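Local structure of beta-fructofuranosidase (Bifidobacterium adolescentis, 6NOB) at residues Ser165-His170 with Tyr494-Gly499; Gly119-Pro124 with Phe586-Val591; Ile370-Glu375 with Leu392-Asp397; Arg401-Arg406 with Gly434-Gln439. The protein probably hydrolyses terminal beta-fructofuranosides such as sucrose, releasing fructose. All coordinates share one frame; numbering follows the deposited sequence.

Interaction 1: residues Ser165-His170 with Tyr494-Gly499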
# COMPACT_ATOMS: atom_id res chain seq x y z
N SER A 165 13.19 3.00 7.96
CA SER A 165 14.26 2.80 6.99
C SER A 165 15.08 4.07 6.86
O SER A 165 14.58 5.18 7.05
CB SER A 165 13.70 2.41 5.61
OG SER A 165 14.64 2.62 4.57
N ARG A 166 16.35 3.89 6.50
CA ARG A 166 17.25 5.00 6.22
C ARG A 166 17.46 5.23 4.73
O ARG A 166 18.11 6.22 4.36
CB ARG A 166 18.61 4.77 6.89
CG ARG A 166 18.57 4.68 8.41
CD ARG A 166 19.98 4.68 9.00
NE ARG A 166 19.99 4.90 10.44
CZ ARG A 166 19.78 6.07 11.03
NH1 ARG A 166 19.53 7.15 10.30
NH2 ARG A 166 19.81 6.17 12.35
N ASP A 167 16.96 4.35 3.86
CA ASP A 167 17.21 4.49 2.43
C ASP A 167 16.00 4.19 1.56
O ASP A 167 16.14 4.12 0.33
CB ASP A 167 18.39 3.60 2.01
CG ASP A 167 18.13 2.12 2.25
OD1 ASP A 167 17.01 1.75 2.66
OD2 ASP A 167 19.06 1.31 2.02
N LEU A 168 14.82 3.99 2.15
CA LEU A 168 13.58 3.66 1.44
C LEU A 168 13.63 2.30 0.75
O LEU A 168 12.69 1.93 0.04
CB LEU A 168 13.23 4.75 0.42
CG LEU A 168 12.75 6.09 0.94
CD1 LEU A 168 12.91 7.16 -0.13
CD2 LEU A 168 11.30 5.99 1.40
N VAL A 169 14.72 1.56 0.95
CA VAL A 169 14.91 0.25 0.32
C VAL A 169 14.96 -0.86 1.35
O VAL A 169 14.24 -1.86 1.23
CB VAL A 169 16.19 0.25 -0.56
CG1 VAL A 169 16.48 -1.16 -1.06
CG2 VAL A 169 16.03 1.21 -1.72
N HIS A 170 15.80 -0.72 2.38
CA HIS A 170 15.94 -1.71 3.44
C HIS A 170 15.12 -1.28 4.65
O HIS A 170 15.21 -0.13 5.09
CB HIS A 170 17.41 -1.88 3.84
CG HIS A 170 18.31 -2.23 2.70
ND1 HIS A 170 18.99 -1.27 1.97
CD2 HIS A 170 18.66 -3.42 2.17
CE1 HIS A 170 19.71 -1.86 1.03
NE2 HIS A 170 19.53 -3.17 1.13
N TYR A 494 17.68 2.44 -7.44
CA TYR A 494 18.75 2.13 -8.38
C TYR A 494 20.07 1.87 -7.65
O TYR A 494 20.81 0.94 -7.99
CB TYR A 494 18.92 3.26 -9.39
CG TYR A 494 17.73 3.49 -10.29
CD1 TYR A 494 17.42 2.60 -11.31
CD2 TYR A 494 16.93 4.62 -10.13
CE1 TYR A 494 16.33 2.82 -12.15
CE2 TYR A 494 15.84 4.85 -10.96
CZ TYR A 494 15.55 3.94 -11.97
OH TYR A 494 14.47 4.17 -12.80
N ARG A 495 20.38 2.69 -6.64
CA ARG A 495 21.66 2.58 -5.95
C ARG A 495 21.76 1.27 -5.18
O ARG A 495 22.81 0.62 -5.19
CB ARG A 495 21.86 3.77 -5.02
CG ARG A 495 23.22 3.81 -4.32
CD ARG A 495 23.25 4.89 -3.24
NE ARG A 495 22.45 4.51 -2.07
CZ ARG A 495 21.79 5.37 -1.30
NH1 ARG A 495 21.84 6.67 -1.57
NH2 ARG A 495 21.09 4.94 -0.27
N GLU A 496 20.69 0.86 -4.50
CA GLU A 496 20.76 -0.28 -3.60
C GLU A 496 20.45 -1.61 -4.27
O GLU A 496 21.01 -2.64 -3.86
CB GLU A 496 19.81 -0.08 -2.41
CG GLU A 496 20.09 1.17 -1.58
CD GLU A 496 21.46 1.13 -0.91
OE1 GLU A 496 21.92 0.04 -0.53
OE2 GLU A 496 22.08 2.21 -0.77
N LEU A 497 19.58 -1.64 -5.28
CA LEU A 497 19.05 -2.89 -5.81
C LEU A 497 19.74 -3.39 -7.07
O LEU A 497 19.67 -4.59 -7.35
CB LEU A 497 17.55 -2.76 -6.09
CG LEU A 497 16.64 -2.56 -4.88
CD1 LEU A 497 15.17 -2.60 -5.29
CD2 LEU A 497 16.94 -3.60 -3.81
N LEU A 498 20.39 -2.52 -7.84
CA LEU A 498 21.01 -2.93 -9.09
C LEU A 498 22.35 -3.61 -8.81
O LEU A 498 23.26 -3.01 -8.24
CB LEU A 498 21.21 -1.73 -10.02
CG LEU A 498 20.09 -1.46 -11.03
CD1 LEU A 498 18.76 -1.29 -10.32
CD2 LEU A 498 20.43 -0.23 -11.84
N GLY A 499 22.45 -4.87 -9.22
CA GLY A 499 23.62 -5.70 -8.99
C GLY A 499 24.50 -5.84 -10.22
O GLY A 499 24.58 -4.95 -11.07
O HOH W 1 20.42 6.88 2.02
O HOH W 2 21.64 2.51 2.49
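An Asx turn at Asp167, closed by a histidine-carboxylate hydrogen bond to His170, leans on Glu496 of helix 491-497, the short helix that leads from the beta-propeller into the C-terminal beta-sandwich. Within the turn, Asp167 OD1 accepts the N-H groups of Val169 and His170. The other oxygen, Asp167 OD2, lies in the plane of the imidazole and offers its syn lone pair to His170 ND1 at 2.6 Å.

Glu496 bends at chi2 (-63°), which brings its CD to the edge of that imidazole. Glu496 OE1 then lies 3.3 Å from His170 CE1, the ring and carboxylate planes being 77° apart. Beside these polar groups the packing is apolar: Val169 CG1 slides past Leu497 CD2 at 3.7 Å, and both side chains also touch Ile635. Arg495 grips Glu496 OE2 side-on, with NE at 2.7 Å and NH2 at 2.9 Å. One water donates to Asp167 OD2 and, weakly, to Glu496 OE2.

No direct hydrogen bond joins the two segments. Asp167 OD2 and Glu496 OE1, 4.0 Å apart, would repel one another, a cost that Arg495 and the bridging water probably offset.

Interaction 2: residues Gly119-Pro124 with Phe586-Val591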
# COMPACT_ATOMS: atom_id res chain seq x y z
N GLY A 119 11.87 -10.61 -3.34
CA GLY A 119 13.18 -10.46 -2.75
C GLY A 119 13.53 -9.05 -2.33
O GLY A 119 14.38 -8.86 -1.45
N ALA A 120 12.90 -8.04 -2.95
CA ALA A 120 13.28 -6.65 -2.74
C ALA A 120 12.12 -5.72 -2.43
O ALA A 120 12.36 -4.52 -2.26
CB ALA A 120 14.04 -6.12 -3.97
N HIS A 121 10.90 -6.21 -2.36
CA HIS A 121 9.75 -5.40 -1.98
C HIS A 121 9.42 -5.64 -0.51
O HIS A 121 9.65 -6.72 0.02
CB HIS A 121 8.53 -5.71 -2.85
CG HIS A 121 8.70 -5.34 -4.29
ND1 HIS A 121 9.55 -6.02 -5.14
CD2 HIS A 121 8.13 -4.36 -5.03
CE1 HIS A 121 9.50 -5.47 -6.34
NE2 HIS A 121 8.64 -4.46 -6.30
N PHE A 122 8.87 -4.61 0.14
CA PHE A 122 8.52 -4.76 1.54
C PHE A 122 7.34 -5.71 1.70
O PHE A 122 6.33 -5.58 1.00
CB PHE A 122 8.20 -3.42 2.19
CG PHE A 122 7.81 -3.54 3.64
CD1 PHE A 122 8.79 -3.63 4.62
CD2 PHE A 122 6.48 -3.62 4.02
CE1 PHE A 122 8.44 -3.76 5.95
CE2 PHE A 122 6.13 -3.76 5.35
CZ PHE A 122 7.11 -3.83 6.32
N GLU A 123 7.47 -6.65 2.63
CA GLU A 123 6.41 -7.54 3.05
C GLU A 123 6.52 -7.72 4.55
O GLU A 123 7.62 -7.65 5.10
CB GLU A 123 6.50 -8.92 2.36
CG GLU A 123 6.53 -8.89 0.84
CD GLU A 123 6.78 -10.26 0.24
OE1 GLU A 123 6.85 -11.24 1.01
OE2 GLU A 123 6.91 -10.36 -1.00
N PRO A 124 5.41 -7.95 5.24
CA PRO A 124 5.48 -8.31 6.66
C PRO A 124 6.05 -9.71 6.82
O PRO A 124 6.23 -10.46 5.85
CB PRO A 124 4.03 -8.23 7.13
CG PRO A 124 3.23 -8.50 5.90
CD PRO A 124 4.01 -7.88 4.77
N PHE A 586 11.78 -3.87 -13.78
CA PHE A 586 12.15 -4.49 -12.51
C PHE A 586 11.28 -5.73 -12.33
O PHE A 586 10.06 -5.60 -12.15
CB PHE A 586 11.96 -3.54 -11.32
CG PHE A 586 12.87 -2.34 -11.33
CD1 PHE A 586 12.57 -1.23 -12.11
CD2 PHE A 586 13.99 -2.29 -10.52
CE1 PHE A 586 13.38 -0.12 -12.10
CE2 PHE A 586 14.81 -1.18 -10.51
CZ PHE A 586 14.51 -0.09 -11.30
N PHE A 587 11.88 -6.91 -12.37
CA PHE A 587 11.17 -8.14 -12.04
C PHE A 587 11.80 -8.77 -10.81
O PHE A 587 13.00 -9.09 -10.82
CB PHE A 587 11.16 -9.14 -13.19
CG PHE A 587 10.36 -10.37 -12.90
CD1 PHE A 587 8.97 -10.33 -12.95
CD2 PHE A 587 10.97 -11.56 -12.53
CE1 PHE A 587 8.22 -11.45 -12.66
CE2 PHE A 587 10.22 -12.68 -12.24
CZ PHE A 587 8.84 -12.63 -12.30
N ASP A 588 11.00 -8.97 -9.76
CA ASP A 588 11.48 -9.40 -8.46
C ASP A 588 10.74 -10.67 -8.05
O ASP A 588 9.85 -10.64 -7.19
CB ASP A 588 11.31 -8.28 -7.43
CG ASP A 588 11.89 -8.63 -6.07
OD1 ASP A 588 12.73 -9.55 -5.99
OD2 ASP A 588 11.49 -7.97 -5.08
N ARG A 589 11.10 -11.79 -8.69
CA ARG A 589 10.61 -13.13 -8.36
C ARG A 589 9.12 -13.32 -8.63
O ARG A 589 8.74 -14.23 -9.37
CB ARG A 589 10.94 -13.46 -6.90
CG ARG A 589 12.42 -13.71 -6.65
CD ARG A 589 12.80 -13.46 -5.21
NE ARG A 589 12.18 -14.42 -4.30
CZ ARG A 589 12.70 -15.60 -3.99
NH1 ARG A 589 13.87 -15.97 -4.51
NH2 ARG A 589 12.07 -16.41 -3.15
N ASN A 590 8.26 -12.48 -8.04
CA ASN A 590 6.83 -12.67 -8.22
C ASN A 590 6.08 -11.36 -8.47
O ASN A 590 4.88 -11.28 -8.20
CB ASN A 590 6.21 -13.39 -7.01
CG ASN A 590 6.32 -12.59 -5.72
OD1 ASN A 590 6.91 -11.51 -5.69
ND2 ASN A 590 5.75 -13.13 -4.65
N VAL A 591 6.76 -10.33 -8.97
CA VAL A 591 6.12 -9.05 -9.26
C VAL A 591 6.98 -8.32 -10.28
O VAL A 591 8.21 -8.38 -10.25
CB VAL A 591 5.92 -8.22 -7.97
CG1 VAL A 591 7.26 -7.95 -7.28
CG2 VAL A 591 5.18 -6.92 -8.26
O HOH W 3 4.83 -12.04 -1.98
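The imidazole of His121 has Val591 CG1 over one face and Asp588 at its edge. Val591 CG1 sits 3.8 Å from the centroid of the His121 ring, displaced toward the rim, in a CH-pi contact where the two side chains meet tip to tip. At the edge, Asp588 CB lies in the ring plane, and the carboxylate is nearly coplanar with the imidazole, the planes 23° apart. His121 ND1 donates to the anti lone pair of Asp588 OD2 at 2.8 Å. The remaining ring nitrogen, NE2, is hydrogen-bonded to Glu593, and an imidazole flanked by two carboxylates is likely to carry a positive charge.

Asp588 CG stands anti to the backbone N (chi1 -176°), and from there the carboxylate meets the 119-124 loop. Ala120 N reaches Asp588 OD2 on its syn side at 2.6 Å, whereas Gly119 N comes to OD1 of the same carboxylate from above its plane at 3.0 Å. Gly119 also passes close to Arg589 CD.

Asp588 and Val591 flank the turn of a beta-hairpin, strands 582-588 and 591-596 of the C-terminal sandwich, and Asp588 N bonds Val591 O at 2.9 Å. Through these two side chains the hairpin meets the loop that leads into strand 127-138 of the propeller. An alanine in place of Asp588 would probably leave Gly119 N, Ala120 N and His121 ND1 without their acceptor. Farther along, a water joins Glu123 OE2 to Asn590 ND2, while Arg589 NE turns to Arg117 O.

Interaction 3: residues Ile370-Glu375 with Leu392-Asp397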
# COMPACT_ATOMS: atom_id res chain seq x y z
N ILE A 370 -20.04 6.24 -12.26
CA ILE A 370 -20.60 4.94 -11.91
C ILE A 370 -19.77 4.21 -10.87
O ILE A 370 -20.25 3.25 -10.26
CB ILE A 370 -20.78 4.05 -13.15
CG1 ILE A 370 -19.45 3.82 -13.85
CG2 ILE A 370 -21.79 4.67 -14.11
CD1 ILE A 370 -19.54 2.86 -15.03
N ALA A 371 -18.53 4.64 -10.63
CA ALA A 371 -17.75 4.07 -9.54
C ALA A 371 -18.42 4.38 -8.21
O ALA A 371 -19.04 5.43 -8.04
CB ALA A 371 -16.32 4.61 -9.56
N ARG A 372 -18.30 3.45 -7.27
CA ARG A 372 -19.01 3.58 -6.00
C ARG A 372 -18.52 4.80 -5.22
O ARG A 372 -19.33 5.64 -4.79
CB ARG A 372 -18.84 2.32 -5.15
CG ARG A 372 -19.46 2.47 -3.77
CD ARG A 372 -18.98 1.41 -2.80
NE ARG A 372 -19.57 1.59 -1.48
CZ ARG A 372 -20.68 0.98 -1.07
NH1 ARG A 372 -21.32 0.16 -1.89
NH2 ARG A 372 -21.15 1.21 0.15
N THR A 373 -17.21 4.90 -5.01
CA THR A 373 -16.65 5.93 -4.14
C THR A 373 -15.14 5.93 -4.33
O THR A 373 -14.57 5.06 -4.99
CB THR A 373 -17.02 5.68 -2.68
OG1 THR A 373 -16.68 6.82 -1.88
CG2 THR A 373 -16.30 4.45 -2.14
N TYR A 374 -14.50 6.94 -3.75
CA TYR A 374 -13.05 7.03 -3.76
C TYR A 374 -12.45 6.19 -2.64
O TYR A 374 -13.11 5.88 -1.64
CB TYR A 374 -12.59 8.48 -3.60
CG TYR A 374 -12.39 9.25 -4.88
CD1 TYR A 374 -11.54 8.78 -5.87
CD2 TYR A 374 -13.04 10.46 -5.10
CE1 TYR A 374 -11.35 9.49 -7.05
CE2 TYR A 374 -12.86 11.17 -6.27
CZ TYR A 374 -12.01 10.69 -7.24
OH TYR A 374 -11.83 11.40 -8.40
N GLU A 375 -11.18 5.83 -2.81
CA GLU A 375 -10.37 5.27 -1.75
C GLU A 375 -8.96 5.84 -1.85
O GLU A 375 -8.46 6.06 -2.95
CB GLU A 375 -10.33 3.73 -1.82
CG GLU A 375 -11.56 3.06 -1.20
CD GLU A 375 -11.36 1.58 -0.94
OE1 GLU A 375 -10.85 0.88 -1.84
OE2 GLU A 375 -11.73 1.11 0.15
N LEU A 392 -10.77 4.33 -7.72
CA LEU A 392 -12.18 4.26 -8.08
C LEU A 392 -12.74 2.89 -7.73
O LEU A 392 -12.43 1.89 -8.39
CB LEU A 392 -12.37 4.57 -9.57
CG LEU A 392 -11.91 5.97 -9.96
CD1 LEU A 392 -11.79 6.10 -11.47
CD2 LEU A 392 -12.86 7.02 -9.40
N MET A 393 -13.57 2.84 -6.69
CA MET A 393 -14.09 1.57 -6.20
C MET A 393 -15.12 0.99 -7.16
O MET A 393 -15.93 1.71 -7.75
CB MET A 393 -14.74 1.75 -4.83
CG MET A 393 -13.79 1.65 -3.66
SD MET A 393 -14.62 0.95 -2.21
CE MET A 393 -14.67 -0.78 -2.65
N HIS A 394 -15.09 -0.34 -7.31
CA HIS A 394 -16.13 -1.08 -8.02
C HIS A 394 -16.27 -0.61 -9.46
O HIS A 394 -17.37 -0.49 -10.00
CB HIS A 394 -17.47 -0.99 -7.29
CG HIS A 394 -17.46 -1.63 -5.93
ND1 HIS A 394 -18.48 -1.46 -5.02
CD2 HIS A 394 -16.55 -2.43 -5.33
CE1 HIS A 394 -18.19 -2.13 -3.92
NE2 HIS A 394 -17.03 -2.73 -4.08
N TYR A 395 -15.14 -0.33 -10.10
CA TYR A 395 -15.13 0.11 -11.49
C TYR A 395 -14.00 -0.58 -12.23
O TYR A 395 -12.85 -0.57 -11.77
CB TYR A 395 -14.97 1.64 -11.58
CG TYR A 395 -14.76 2.13 -13.00
CD1 TYR A 395 -15.83 2.24 -13.88
CD2 TYR A 395 -13.49 2.49 -13.45
CE1 TYR A 395 -15.64 2.69 -15.18
CE2 TYR A 395 -13.29 2.94 -14.75
CZ TYR A 395 -14.37 3.04 -15.61
OH TYR A 395 -14.18 3.48 -16.90
N ARG A 396 -14.33 -1.18 -13.36
CA ARG A 396 -13.34 -1.67 -14.31
C ARG A 396 -13.33 -0.75 -15.51
O ARG A 396 -14.39 -0.30 -15.96
CB ARG A 396 -13.66 -3.11 -14.75
CG ARG A 396 -13.63 -4.13 -13.63
CD ARG A 396 -13.95 -5.52 -14.14
NE ARG A 396 -12.86 -6.07 -14.95
CZ ARG A 396 -12.85 -7.30 -15.45
NH1 ARG A 396 -13.87 -8.12 -15.23
NH2 ARG A 396 -11.82 -7.72 -16.17
N ASP A 397 -12.15 -0.44 -16.03
CA ASP A 397 -12.08 0.42 -17.20
C ASP A 397 -12.44 -0.39 -18.45
O ASP A 397 -12.70 -1.59 -18.39
CB ASP A 397 -10.70 1.08 -17.32
CG ASP A 397 -9.55 0.08 -17.37
OD1 ASP A 397 -9.77 -1.10 -17.69
OD2 ASP A 397 -8.41 0.51 -17.10
O HOH W 4 -21.13 -0.30 -4.61
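Arg372 and His394 run alongside each other in the same direction, with guanidinium and imidazole planes 76° apart. Arg372 CD rests 3.7 Å from His394 ND1, and a water in the plane of both groups bridges Arg372 NH1 and His394 ND1. The guanidinium is also held by salt bridges to Glu231 and Asp266.

Met393 runs at a slant across Glu375: Met393 CG is 3.5 Å from Glu375 OE1, and Met393 SD is 3.6 Å from Glu375 CD. Thr373 CG2 flanks the same thioether. Glu375 forms a salt bridge with Arg268, and the nearest atoms of its side chain and a bound PEG are about 3 Å apart; it opens the Glu-Cys-Pro sequence that family 32 enzymes keep in the active-site pocket.

The backbones are those of an antiparallel propeller blade. Tyr374 and Leu392 form a non-hydrogen-bonded pair, next to which Met393 N bonds Thr373 O at 3.0 Å and Arg372 N bonds Met393 O at 3.0 Å. On the face carrying Tyr374 and Leu392, the two side chains lie abreast, Tyr374 CE1 3.7 Å from Leu392 CD2. Ala371 CB touches the CB atoms of Leu392 and Tyr395, and Ile370 CD1 meets the edge of the Tyr395 ring at CE1, 3.9 Å away.

Interaction 4: residues Arg401-Arg406 with Gly434-Gln439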
# COMPACT_ATOMS: atom_id res chain seq x y z
N ARG A 401 -9.38 -3.35 -16.37
CA ARG A 401 -8.58 -3.18 -15.16
C ARG A 401 -9.46 -2.70 -14.01
O ARG A 401 -10.16 -1.69 -14.12
CB ARG A 401 -7.44 -2.20 -15.42
CG ARG A 401 -6.41 -2.71 -16.44
CD ARG A 401 -5.41 -1.64 -16.85
NE ARG A 401 -6.01 -0.57 -17.64
CZ ARG A 401 -5.34 0.19 -18.51
NH1 ARG A 401 -4.04 0.00 -18.70
NH2 ARG A 401 -5.97 1.14 -19.18
N PHE A 402 -9.42 -3.43 -12.90
CA PHE A 402 -10.33 -3.24 -11.78
C PHE A 402 -9.74 -2.27 -10.76
O PHE A 402 -8.60 -2.45 -10.32
CB PHE A 402 -10.63 -4.59 -11.13
CG PHE A 402 -11.63 -4.54 -10.00
CD1 PHE A 402 -12.94 -4.13 -10.23
CD2 PHE A 402 -11.27 -4.94 -8.72
CE1 PHE A 402 -13.86 -4.11 -9.20
CE2 PHE A 402 -12.20 -4.91 -7.69
CZ PHE A 402 -13.49 -4.50 -7.93
N GLN A 403 -10.53 -1.26 -10.39
CA GLN A 403 -10.18 -0.30 -9.34
C GLN A 403 -8.80 0.31 -9.57
O GLN A 403 -7.89 0.23 -8.74
CB GLN A 403 -10.30 -0.94 -7.95
CG GLN A 403 -11.70 -1.48 -7.66
CD GLN A 403 -11.96 -1.79 -6.19
OE1 GLN A 403 -13.11 -1.93 -5.77
NE2 GLN A 403 -10.89 -1.91 -5.41
N GLN A 404 -8.66 0.95 -10.73
CA GLN A 404 -7.44 1.66 -11.06
C GLN A 404 -7.33 2.94 -10.24
O GLN A 404 -8.33 3.51 -9.80
CB GLN A 404 -7.42 2.00 -12.55
CG GLN A 404 -7.15 0.81 -13.44
CD GLN A 404 -5.68 0.47 -13.52
OE1 GLN A 404 -5.12 -0.14 -12.61
NE2 GLN A 404 -5.04 0.88 -14.61
N VAL A 405 -6.09 3.39 -10.03
CA VAL A 405 -5.80 4.63 -9.33
C VAL A 405 -5.59 5.72 -10.37
O VAL A 405 -4.73 5.59 -11.25
CB VAL A 405 -4.58 4.47 -8.41
CG1 VAL A 405 -4.17 5.82 -7.84
CG2 VAL A 405 -4.87 3.48 -7.30
N ARG A 406 -6.36 6.80 -10.27
CA ARG A 406 -6.34 7.88 -11.24
C ARG A 406 -5.65 9.11 -10.66
O ARG A 406 -5.83 9.43 -9.48
CB ARG A 406 -7.76 8.25 -11.68
CG ARG A 406 -7.82 9.15 -12.90
CD ARG A 406 -9.11 8.93 -13.69
NE ARG A 406 -9.00 9.47 -15.04
CZ ARG A 406 -8.50 8.80 -16.08
NH1 ARG A 406 -8.07 7.55 -15.91
NH2 ARG A 406 -8.42 9.37 -17.27
N GLY A 434 -3.73 -4.02 -9.92
CA GLY A 434 -3.43 -4.33 -8.55
C GLY A 434 -2.54 -3.33 -7.84
O GLY A 434 -2.32 -3.48 -6.63
N TYR A 435 -2.00 -2.35 -8.55
CA TYR A 435 -1.29 -1.24 -7.92
C TYR A 435 -2.33 -0.32 -7.30
O TYR A 435 -3.05 0.39 -8.02
CB TYR A 435 -0.43 -0.52 -8.95
CG TYR A 435 0.34 0.67 -8.42
CD1 TYR A 435 1.54 0.50 -7.74
CD2 TYR A 435 -0.13 1.97 -8.62
CE1 TYR A 435 2.25 1.59 -7.25
CE2 TYR A 435 0.58 3.06 -8.15
CZ TYR A 435 1.76 2.87 -7.46
OH TYR A 435 2.46 3.95 -6.99
N TYR A 436 -2.44 -0.34 -5.98
CA TYR A 436 -3.60 0.20 -5.30
C TYR A 436 -3.18 0.95 -4.04
O TYR A 436 -2.05 0.80 -3.55
CB TYR A 436 -4.59 -0.91 -4.94
CG TYR A 436 -6.00 -0.44 -4.66
CD1 TYR A 436 -6.80 0.03 -5.69
CD2 TYR A 436 -6.52 -0.46 -3.38
CE1 TYR A 436 -8.09 0.47 -5.45
CE2 TYR A 436 -7.81 -0.03 -3.13
CZ TYR A 436 -8.59 0.43 -4.16
OH TYR A 436 -9.87 0.87 -3.92
N ALA A 437 -4.10 1.77 -3.54
CA ALA A 437 -3.97 2.41 -2.23
C ALA A 437 -2.71 3.27 -2.14
O ALA A 437 -1.93 3.16 -1.20
CB ALA A 437 -4.01 1.37 -1.11
N THR A 438 -2.53 4.14 -3.12
CA THR A 438 -1.36 5.01 -3.15
C THR A 438 -1.44 6.06 -2.05
O THR A 438 -2.50 6.63 -1.79
CB THR A 438 -1.24 5.71 -4.51
OG1 THR A 438 -2.46 6.40 -4.79
CG2 THR A 438 -0.97 4.70 -5.60
N GLN A 439 -0.30 6.31 -1.41
CA GLN A 439 -0.13 7.47 -0.56
C GLN A 439 1.25 8.05 -0.81
O GLN A 439 2.20 7.31 -1.07
CB GLN A 439 -0.30 7.13 0.93
CG GLN A 439 -0.32 8.37 1.82
CD GLN A 439 -0.59 8.06 3.28
OE1 GLN A 439 0.29 8.20 4.13
NE2 GLN A 439 -1.81 7.63 3.57
O HOH W 5 -5.42 -1.52 -8.87
O HOH W 6 -4.12 1.27 -10.39
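Gln403 meets Tyr436 along one edge of the phenol ring. Gln403 O lies in the ring plane, 3.2 Å from Tyr436 CD1, while Gln403 CB is 3.6 Å from Tyr436 CE1. Further out, the amide is turned only 22° from the ring plane, and Gln403 NE2 stands 3.3 Å from Tyr436 OH at an angle too poor for a hydrogen bond. Val405 presses its methyls on the second strand: Val405 CG1, anti to the backbone N (chi1 172°), reaches Thr438 OG1 tip to tip at 3.5 Å, and CG2 lies 3.7 Å from Tyr435 O. An alanine at Tyr436 would probably leave a gap beside Gln403 CB and NE2 and the Gln403 carbonyl without its ring-edge neighbour.

No direct hydrogen bond links the two segments, and water takes up buried backbone groups between them. One water accepts from Val405 N at 2.9 Å and lies 2.7 Å from Tyr435 O, with Gln404 OE1 also close. Another lies 3.0 Å from Gln403 O.

A second shell fixes these groups. Gln403 OE1 takes the N-H of His394, Gln403 CG sits over the centre of the Phe402 ring, and Gln404 NE2 bonds Asp430 O. Val405 begins strand 405-415, between strands 385-396 and 418-428 in one propeller blade. Tyr436 and Thr438 belong to strand 435-442 of the next, paired with strand 448-454, so the contact packs adjacent blades together where Val389 touches both Val405 and Thr438.

The four contacts divide into two groups. Interactions 1 and 2, with centres about 13 Å apart, touch through Leu497 and Ala120 and through Tyr494 and Phe586; both join the propeller side to the C-terminal sandwich or the helix leading to it. Interactions 3 and 4, with centres about 10 Å apart, share neighbouring strands 385-396 and 405-415, and Tyr395 O meets Gln403 N between them. The centres of interactions 1 and 3 are about 34 Å apart, on opposite sides of the chain's centre. Along the sequence, interaction 2 spans interaction 1, which in turn spans interactions 3 and 4 in series. Sequence-distant pairs thus hold the modules together, while interaction 3 lies within one blade and interaction 4 packs it against the next.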